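Local coordinates for protein SVS_variant_AS1 (Streptomyces sp. CWA1, PDB 6TJA) that catalyses, as an engineered variant of a reconstructed ancestral class I terpene cyclase, the cyclisation of a linear prenyl diphosphate, probably to spiroviolene, at the interface of chains A and B. Residues are numbered along the deposited sequence; one frame, centred on the assembly and turned at random. Chains: chain A/B, SVS_variant_AS1.

The interface of chains A and B. Residues chain A 112, 115-118; chain B 349, 352-353.
A:Ala116 and B:Trp352 form the apolar centre of this patch of the two-fold symmetric A–B interface, where the C-terminal end of helix 100-115 and the loop after it meet the 3-10 helix 348-354 near the other chain's C-terminus. The methyl CB of A:Ala116 touches the pyrrole side of the indole, 3.4 Å from CD1 of B:Trp352. CG of B:Trp352 lies between its backbone N and carbonyl carbon (chi1 68°), which swings the indole toward chain A. One indole face takes the ring of B:Trp353 from its own chain, with CD1 over the centre; the opposite face looks toward the backbone O of A:Glu115, 4.1 Å above the plane and offset to the rim. A:Pro117 adds looser packing. Next outward, the A:Ala116 methyl also underlies one face of the A:Arg112 guanidinium, near its rim. The arginine crosses B:Trp352 at about a right angle, the two planes 42° apart, and its aliphatic CG lies 3.8 Å from CB of B:Ser349. With CG trans to the backbone N (chi1 -175°) and a bend at chi2, the chain carries its guanidinium out to the partner's 3-10 helix. There NH2 of A:Arg112 donates to the carbonyl O of B:Ser349 over 2.9 Å, from above the carbonyl plane; NE adds a weak bond to this oxygen at 3.3 Å. A leucine in place of A:Arg112 would probably leave the B:Ser349 carbonyl without these donors and the A:Ala116 methyl without its flat cover. Since the deposited assembly is a dimer, this patch may help hold the pair together, though the structure alone does not prove it in solution. On the far rim the A:Ser118 hydroxyl OG sits at the indole edge, in the ring plane, 3.5 Å from CD1 of B:Trp352, and accepts a weak hydrogen bond from backbone N of B:Trp352 at 3.1 Å.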
ATOM      1  N   ARG A 112       5.274  -8.266   4.283  1.00 26.77           N
ATOM      2  CA  ARG A 112       6.722  -8.137   4.573  1.00 26.77           C
ATOM      3  C   ARG A 112       7.519  -9.197   3.799  1.00 26.32           C
ATOM      4  O   ARG A 112       8.530  -8.830   3.187  1.00 25.71           O
ATOM      5  CB  ARG A 112       7.002  -8.188   6.074  1.00 26.86           C
ATOM      6  CG  ARG A 112       8.466  -7.935   6.422  1.00 26.80           C
ATOM      7  CD  ARG A 112       8.884  -6.521   6.065  1.00 27.64           C
ATOM      8  NE  ARG A 112      10.311  -6.280   6.116  1.00 26.90           N
ATOM      9  CZ  ARG A 112      10.927  -5.250   5.540  1.00 31.35           C
ATOM     10  NH1 ARG A 112      10.230  -4.347   4.865  1.00 31.17           N
ATOM     11  NH2 ARG A 112      12.238  -5.101   5.680  1.00 31.67           N
ATOM     12  N   GLU A 115       8.184  -8.217   0.261  1.00 28.30           N
ATOM     13  CA  GLU A 115       9.122  -7.076   0.133  1.00 31.10           C
ATOM     14  C   GLU A 115      10.535  -7.451   0.603  1.00 31.31           C
ATOM     15  O   GLU A 115      11.464  -6.775   0.181  1.00 34.81           O
ATOM     16  CB  GLU A 115       8.628  -5.890   0.964  1.00 30.55           C
ATOM     17  CG  GLU A 115       7.301  -5.369   0.460  1.00 31.36           C
ATOM     18  CD  GLU A 115       6.838  -4.015   0.954  1.00 33.21           C
ATOM     19  OE1 GLU A 115       7.662  -3.075   0.981  1.00 34.85           O
ATOM     20  OE2 GLU A 115       5.619  -3.896   1.238  1.00 31.04           O
ATOM     21  N   ALA A 116      10.659  -8.470   1.418  1.00 30.62           N
ATOM     22  CA  ALA A 116      11.920  -8.888   1.970  1.00 34.50           C
ATOM     23  C   ALA A 116      12.164 -10.360   1.783  1.00 34.42           C
ATOM     24  O   ALA A 116      11.556 -11.150   2.409  1.00 38.43           O
ATOM     25  CB  ALA A 116      11.945  -8.550   3.432  1.00 33.94           C
ATOM     26  N   PRO A 117      13.085 -10.711   0.915  1.00 38.97           N
ATOM     27  CA  PRO A 117      13.459 -12.085   0.597  1.00 40.78           C
ATOM     28  C   PRO A 117      14.070 -12.827   1.763  1.00 37.95           C
ATOM     29  O   PRO A 117      13.979 -14.012   1.786  1.00 36.30           O
ATOM     30  CB  PRO A 117      14.469 -11.929  -0.530  1.00 39.79           C
ATOM     31  CG  PRO A 117      14.281 -10.589  -1.039  1.00 42.23           C
ATOM     32  CD  PRO A 117      13.788  -9.747   0.079  1.00 42.78           C
ATOM     33  N   SER A 118      14.657 -12.120   2.707  1.00 36.58           N
ATOM     34  CA  SER A 118      15.272 -12.746   3.911  1.00 37.57           C
ATOM     35  C   SER A 118      14.189 -13.162   4.922  1.00 38.18           C
ATOM     36  O   SER A 118      14.479 -13.969   5.824  1.00 39.59           O
ATOM     37  CB  SER A 118      16.309 -11.843   4.534  1.00 35.80           C
ATOM     38  OG  SER A 118      15.783 -10.553   4.819  1.00 38.27           O
TER
ATOM     39  N   SER B 349      13.569 -10.460   8.749  1.00 36.15           N
ATOM     40  CA  SER B 349      12.792  -9.576   7.826  1.00 36.52           C
ATOM     41  C   SER B 349      13.633  -8.364   7.392  1.00 34.29           C
ATOM     42  O   SER B 349      13.295  -7.754   6.374  1.00 32.82           O
ATOM     43  CB  SER B 349      11.459  -9.141   8.404  1.00 37.54           C
ATOM     44  OG  SER B 349      11.638  -8.234   9.490  1.00 50.15           O
ATOM     45  N   TRP B 352      18.184  -8.562   4.695  1.00 34.70           N
ATOM     46  CA  TRP B 352      18.515  -8.174   3.303  1.00 33.35           C
ATOM     47  C   TRP B 352      19.178  -6.795   3.291  1.00 32.25           C
ATOM     48  O   TRP B 352      19.883  -6.492   2.338  1.00 32.65           O
ATOM     49  CB  TRP B 352      17.283  -8.252   2.398  1.00 31.87           C
ATOM     50  CG  TRP B 352      16.205  -7.251   2.664  1.00 28.69           C
ATOM     51  CD1 TRP B 352      15.164  -7.361   3.539  1.00 29.69           C
ATOM     52  CD2 TRP B 352      16.019  -6.006   1.988  1.00 28.78           C
ATOM     53  NE1 TRP B 352      14.359  -6.255   3.479  1.00 28.78           N
ATOM     54  CE2 TRP B 352      14.852  -5.406   2.530  1.00 32.08           C
ATOM     55  CE3 TRP B 352      16.724  -5.335   0.989  1.00 29.61           C
ATOM     56  CZ2 TRP B 352      14.379  -4.164   2.102  1.00 30.24           C
ATOM     57  CZ3 TRP B 352      16.254  -4.109   0.562  1.00 31.56           C
ATOM     58  CH2 TRP B 352      15.101  -3.532   1.114  1.00 30.98           C
ATOM     59  N   TRP B 353      18.994  -5.981   4.325  1.00 32.86           N
ATOM     60  CA  TRP B 353      19.680  -4.664   4.387  1.00 33.18           C
ATOM     61  C   TRP B 353      21.207  -4.851   4.324  1.00 33.88           C
ATOM     62  O   TRP B 353      21.864  -3.890   3.957  1.00 33.88           O
ATOM     63  CB  TRP B 353      19.311  -3.888   5.644  1.00 30.29           C
ATOM     64  CG  TRP B 353      17.885  -3.458   5.791  1.00 30.59           C
ATOM     65  CD1 TRP B 353      16.903  -3.437   4.843  1.00 29.60           C
ATOM     66  CD2 TRP B 353      17.288  -2.961   7.003  1.00 27.70           C
ATOM     67  NE1 TRP B 353      15.743  -2.960   5.384  1.00 31.04           N
ATOM     68  CE2 TRP B 353      15.936  -2.694   6.715  1.00 28.29           C
ATOM     69  CE3 TRP B 353      17.751  -2.774   8.306  1.00 28.68           C
ATOM     70  CZ2 TRP B 353      15.060  -2.194   7.676  1.00 29.37           C
ATOM     71  CZ3 TRP B 353      16.882  -2.278   9.265  1.00 31.14           C
ATOM     72  CH2 TRP B 353      15.557  -1.979   8.946  1.00 29.10           C
TER